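Long-range contact in amidohydrolase (Staphylococcus aureus, PDB 3NUR), which is a putative metal-dependent amidohydrolase that probably hydrolyses a carbon-nitrogen bond other than a peptide bond, by means of a metal held in a TIM barrel: residues K23-Q37 and D86-P99. Numbering follows the deposited sequence. Where two conformers were deposited one is given.
Sequences KSITFEEHYVIEDIQ and DVQIQVLSYGNGSP. With CA (calcium ion), chain B.
Tyr94 turns the edge of its ring toward the face of Tyr31, an edge-to-face pair with planes at 67° and centroids 5.1 Å apart. The two tyrosines sit at the C-terminal ends of neighbouring parallel strands of the TIM barrel, 24-31 and 87-94. A beta bulge between Thr26 and Glu29 shifts the register of the pair by one residue. A water bridges the strands there: it accepts from Glu29 N and lies 2.8 Å from Ser93 OG. At the bulge, Val91 CG2 sits over one face of the Phe27 ring. Before it, the Ile25 and Ile89 side chains run alongside each other on one face of the sheet, touching through their CG2 methyls. On the far side of the shift, Glu29 packs its CB and CG against Gln90, and its OE2 accepts from Ala315 N.

After the bulge, His30 and Ser93 point to the same side. His30 NE2 binds the calcium ion at 2.3 Å, and His30 ND1 is 3.0 Å from Ser93 OG. Glu28 OE1, two waters, His192 and Asp316 complete the site. Glu28 reaches the metal with its chain extended, CG anti to the backbone N (chi1 -163°).

Where strand 87-94 ends, the Tyr94 ring lies between Val32 CA over one face and Pro99 CD over the centre of the other. Tyr94 OH accepts a nearly straight bond from Ile33 N (3.0 Å, 176°). Tyr94 OH also donates to Gln37 OE1 at 2.7 Å, from above the amide carbonyl plane. The other end of that amide ties helix 34-39 to the loop after strand 87-94: Gln37 NE2 donates to Asn96 O at 3.0 Å.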
# COMPACT_ATOMS: atom_id res chain seq x y z
N LYS A 23 -14.87 -8.65 13.50
CA LYS A 23 -14.75 -7.52 12.58
C LYS A 23 -13.31 -7.20 12.20
O LYS A 23 -12.38 -7.48 12.96
CB LYS A 23 -15.48 -6.27 13.08
CG LYS A 23 -16.97 -6.46 13.31
CD LYS A 23 -17.79 -6.51 12.01
CE LYS A 23 -19.21 -6.92 12.28
NZ LYS A 23 -19.91 -5.96 13.18
N SER A 24 -13.13 -6.66 10.99
CA SER A 24 -11.80 -6.37 10.48
C SER A 24 -11.57 -4.93 10.12
O SER A 24 -12.53 -4.17 9.92
CB SER A 24 -11.51 -7.24 9.26
OG SER A 24 -12.35 -6.91 8.17
N ILE A 25 -10.29 -4.57 10.03
CA ILE A 25 -9.81 -3.28 9.51
C ILE A 25 -9.13 -3.71 8.19
O ILE A 25 -8.25 -4.58 8.22
CB ILE A 25 -8.82 -2.55 10.45
CG1 ILE A 25 -9.46 -2.21 11.83
CG2 ILE A 25 -8.30 -1.25 9.78
CD1 ILE A 25 -8.40 -1.80 12.94
N THR A 26 -9.54 -3.14 7.05
CA THR A 26 -8.96 -3.50 5.74
C THR A 26 -8.08 -2.34 5.23
O THR A 26 -8.49 -1.16 5.30
CB THR A 26 -10.01 -4.05 4.77
OG1 THR A 26 -11.06 -3.11 4.65
CG2 THR A 26 -10.58 -5.43 5.19
N PHE A 27 -6.88 -2.66 4.74
CA PHE A 27 -5.86 -1.65 4.44
C PHE A 27 -5.62 -1.20 3.00
O PHE A 27 -4.89 -0.21 2.79
CB PHE A 27 -4.54 -2.06 5.11
CG PHE A 27 -4.49 -1.74 6.58
CD1 PHE A 27 -3.85 -0.59 7.04
CD2 PHE A 27 -5.07 -2.59 7.52
CE1 PHE A 27 -3.80 -0.28 8.40
CE2 PHE A 27 -5.00 -2.30 8.89
CZ PHE A 27 -4.36 -1.15 9.32
N GLU A 28 -6.16 -1.92 2.01
CA GLU A 28 -5.92 -1.53 0.61
C GLU A 28 -7.26 -1.43 -0.06
O GLU A 28 -7.69 -2.35 -0.74
CB GLU A 28 -4.99 -2.55 -0.09
CG GLU A 28 -4.38 -2.00 -1.37
CD GLU A 28 -3.66 -3.05 -2.20
OE1 GLU A 28 -4.07 -3.27 -3.36
OE2 GLU A 28 -2.73 -3.70 -1.66
N GLU A 29 -7.99 -0.35 0.23
CA GLU A 29 -9.36 -0.16 -0.24
C GLU A 29 -9.38 1.18 -0.95
O GLU A 29 -8.90 2.18 -0.39
CB GLU A 29 -10.30 -0.19 0.99
CG GLU A 29 -9.93 -1.33 1.98
CD GLU A 29 -9.75 -2.73 1.41
OE1 GLU A 29 -10.57 -3.16 0.58
OE2 GLU A 29 -8.77 -3.41 1.80
N HIS A 30 -9.86 1.17 -2.21
CA HIS A 30 -9.72 2.33 -3.08
C HIS A 30 -10.94 3.14 -3.39
O HIS A 30 -12.06 2.63 -3.44
CB HIS A 30 -9.06 1.88 -4.40
CG HIS A 30 -7.75 1.17 -4.19
ND1 HIS A 30 -6.62 1.85 -3.73
CD2 HIS A 30 -7.41 -0.12 -4.43
CE1 HIS A 30 -5.65 0.95 -3.68
NE2 HIS A 30 -6.08 -0.25 -4.09
N TYR A 31 -10.68 4.40 -3.72
CA TYR A 31 -11.71 5.32 -4.18
C TYR A 31 -11.13 6.16 -5.31
O TYR A 31 -9.92 6.33 -5.39
CB TYR A 31 -12.22 6.23 -3.04
CG TYR A 31 -11.28 7.36 -2.69
CD1 TYR A 31 -10.18 7.14 -1.87
CD2 TYR A 31 -11.43 8.62 -3.28
CE1 TYR A 31 -9.28 8.16 -1.60
CE2 TYR A 31 -10.52 9.64 -3.02
CZ TYR A 31 -9.44 9.40 -2.18
OH TYR A 31 -8.53 10.38 -1.91
N VAL A 32 -12.00 6.74 -6.16
CA VAL A 32 -11.59 7.74 -7.15
C VAL A 32 -12.66 8.82 -7.10
O VAL A 32 -13.75 8.58 -6.56
CB VAL A 32 -11.35 7.21 -8.59
CG1 VAL A 32 -10.31 6.08 -8.63
CG2 VAL A 32 -12.66 6.77 -9.28
N ILE A 33 -12.32 10.01 -7.64
CA ILE A 33 -13.26 11.12 -7.73
C ILE A 33 -13.45 11.42 -9.22
O ILE A 33 -12.48 11.72 -9.92
CB ILE A 33 -12.81 12.35 -6.89
CG1 ILE A 33 -12.85 12.01 -5.39
CG2 ILE A 33 -13.71 13.58 -7.19
CD1 ILE A 33 -11.84 12.71 -4.59
N GLU A 34 -14.70 11.29 -9.70
CA GLU A 34 -15.04 11.47 -11.12
C GLU A 34 -14.44 12.74 -11.75
O GLU A 34 -13.80 12.64 -12.80
CB GLU A 34 -16.56 11.43 -11.32
CG GLU A 34 -16.98 11.26 -12.77
CD GLU A 34 -18.48 11.31 -12.96
OE1 GLU A 34 -19.14 10.26 -12.77
OE2 GLU A 34 -19.00 12.40 -13.29
N ASP A 35 -14.61 13.90 -11.08
CA ASP A 35 -14.08 15.18 -11.57
C ASP A 35 -12.55 15.20 -11.67
O ASP A 35 -12.02 15.82 -12.59
CB ASP A 35 -14.61 16.34 -10.73
CG ASP A 35 -16.08 16.70 -10.98
OD1 ASP A 35 -16.71 16.07 -11.87
OD2 ASP A 35 -16.59 17.62 -10.28
N ILE A 36 -11.86 14.46 -10.77
CA ILE A 36 -10.40 14.35 -10.79
C ILE A 36 -10.01 13.40 -11.92
O ILE A 36 -9.03 13.66 -12.61
CB ILE A 36 -9.80 13.95 -9.40
CG1 ILE A 36 -10.09 15.05 -8.38
CG2 ILE A 36 -8.28 13.63 -9.48
CD1 ILE A 36 -9.68 14.77 -7.00
N GLN A 37 -10.82 12.34 -12.13
CA GLN A 37 -10.57 11.38 -13.23
C GLN A 37 -10.62 12.05 -14.61
O GLN A 37 -9.85 11.66 -15.48
CB GLN A 37 -11.51 10.17 -13.19
CG GLN A 37 -11.39 9.30 -11.93
CD GLN A 37 -10.04 8.67 -11.73
OE1 GLN A 37 -9.13 9.28 -11.16
NE2 GLN A 37 -9.90 7.42 -12.14
N ASP A 86 -18.02 -8.52 7.13
CA ASP A 86 -17.61 -8.25 8.51
C ASP A 86 -16.44 -7.26 8.62
O ASP A 86 -15.57 -7.40 9.48
CB ASP A 86 -17.34 -9.56 9.30
CG ASP A 86 -18.58 -10.42 9.56
OD1 ASP A 86 -19.71 -9.87 9.54
OD2 ASP A 86 -18.41 -11.64 9.80
N VAL A 87 -16.40 -6.28 7.71
CA VAL A 87 -15.38 -5.24 7.72
C VAL A 87 -15.94 -4.05 8.49
O VAL A 87 -16.90 -3.43 8.03
CB VAL A 87 -14.97 -4.82 6.29
CG1 VAL A 87 -13.92 -3.71 6.34
CG2 VAL A 87 -14.45 -6.02 5.47
N GLN A 88 -15.29 -3.67 9.60
CA GLN A 88 -15.68 -2.52 10.41
C GLN A 88 -15.11 -1.27 9.77
O GLN A 88 -15.81 -0.26 9.67
CB GLN A 88 -15.15 -2.67 11.85
CG GLN A 88 -15.49 -1.50 12.80
CD GLN A 88 -16.98 -1.31 13.02
OE1 GLN A 88 -17.50 -0.20 12.95
NE2 GLN A 88 -17.70 -2.41 13.24
N ILE A 89 -13.82 -1.30 9.37
CA ILE A 89 -13.17 -0.13 8.79
C ILE A 89 -12.47 -0.42 7.48
O ILE A 89 -11.72 -1.40 7.38
CB ILE A 89 -12.15 0.47 9.82
CG1 ILE A 89 -12.83 0.94 11.12
CG2 ILE A 89 -11.23 1.54 9.20
CD1 ILE A 89 -11.88 1.26 12.23
N GLN A 90 -12.63 0.51 6.51
CA GLN A 90 -11.81 0.50 5.32
C GLN A 90 -10.86 1.70 5.48
O GLN A 90 -11.31 2.80 5.82
CB GLN A 90 -12.63 0.67 4.03
CG GLN A 90 -13.22 -0.62 3.52
CD GLN A 90 -13.81 -0.50 2.12
OE1 GLN A 90 -14.17 -1.50 1.47
NE2 GLN A 90 -13.87 0.71 1.60
N VAL A 91 -9.58 1.46 5.22
CA VAL A 91 -8.55 2.52 5.19
C VAL A 91 -8.54 2.91 3.71
O VAL A 91 -8.22 2.08 2.84
CB VAL A 91 -7.16 2.07 5.72
CG1 VAL A 91 -6.19 3.23 5.70
CG2 VAL A 91 -7.25 1.48 7.13
N LEU A 92 -9.00 4.14 3.40
CA LEU A 92 -9.21 4.55 2.02
C LEU A 92 -8.01 5.27 1.37
O LEU A 92 -7.41 6.15 1.99
CB LEU A 92 -10.49 5.42 1.91
CG LEU A 92 -11.84 4.76 2.23
CD1 LEU A 92 -12.99 5.77 2.13
CD2 LEU A 92 -12.12 3.63 1.28
N SER A 93 -7.69 4.87 0.12
CA SER A 93 -6.61 5.45 -0.69
C SER A 93 -7.05 5.64 -2.13
O SER A 93 -7.94 4.92 -2.57
CB SER A 93 -5.41 4.51 -0.67
OG SER A 93 -5.78 3.23 -1.18
N TYR A 94 -6.45 6.59 -2.88
CA TYR A 94 -6.83 6.82 -4.27
C TYR A 94 -6.49 5.60 -5.14
O TYR A 94 -5.42 5.01 -4.96
CB TYR A 94 -6.19 8.10 -4.84
CG TYR A 94 -7.06 8.76 -5.88
CD1 TYR A 94 -7.90 9.82 -5.56
CD2 TYR A 94 -7.07 8.29 -7.20
CE1 TYR A 94 -8.75 10.39 -6.52
CE2 TYR A 94 -7.89 8.87 -8.17
CZ TYR A 94 -8.74 9.91 -7.82
OH TYR A 94 -9.54 10.48 -8.77
N GLY A 95 -7.40 5.23 -6.02
CA GLY A 95 -7.27 4.09 -6.92
C GLY A 95 -6.66 4.42 -8.26
O GLY A 95 -5.71 5.20 -8.35
N ASN A 96 -7.17 3.78 -9.32
CA ASN A 96 -6.63 3.94 -10.69
C ASN A 96 -6.59 5.38 -11.14
O ASN A 96 -7.54 6.12 -10.89
CB ASN A 96 -7.44 3.11 -11.67
CG ASN A 96 -7.44 1.63 -11.37
OD1 ASN A 96 -6.57 1.10 -10.67
ND2 ASN A 96 -8.44 0.94 -11.91
N GLY A 97 -5.49 5.78 -11.78
CA GLY A 97 -5.32 7.14 -12.28
C GLY A 97 -5.07 8.17 -11.21
O GLY A 97 -5.46 9.33 -11.37
N SER A 98 -4.43 7.77 -10.10
CA SER A 98 -4.14 8.70 -9.00
C SER A 98 -3.41 9.97 -9.50
O SER A 98 -2.49 9.85 -10.32
CB SER A 98 -3.28 8.01 -7.95
OG SER A 98 -2.98 8.87 -6.86
N PRO A 99 -3.77 11.17 -8.99
CA PRO A 99 -3.05 12.40 -9.39
C PRO A 99 -1.61 12.45 -8.88
O PRO A 99 -0.87 13.36 -9.26
CB PRO A 99 -3.90 13.52 -8.79
CG PRO A 99 -4.61 12.91 -7.63
CD PRO A 99 -4.84 11.46 -8.01
CA CA B . -4.91 -2.09 -4.95
O HOH W 1 -6.07 1.89 1.28
O HOH W 2 -4.16 -3.80 -6.09
O HOH W 3 -5.35 -1.31 -7.03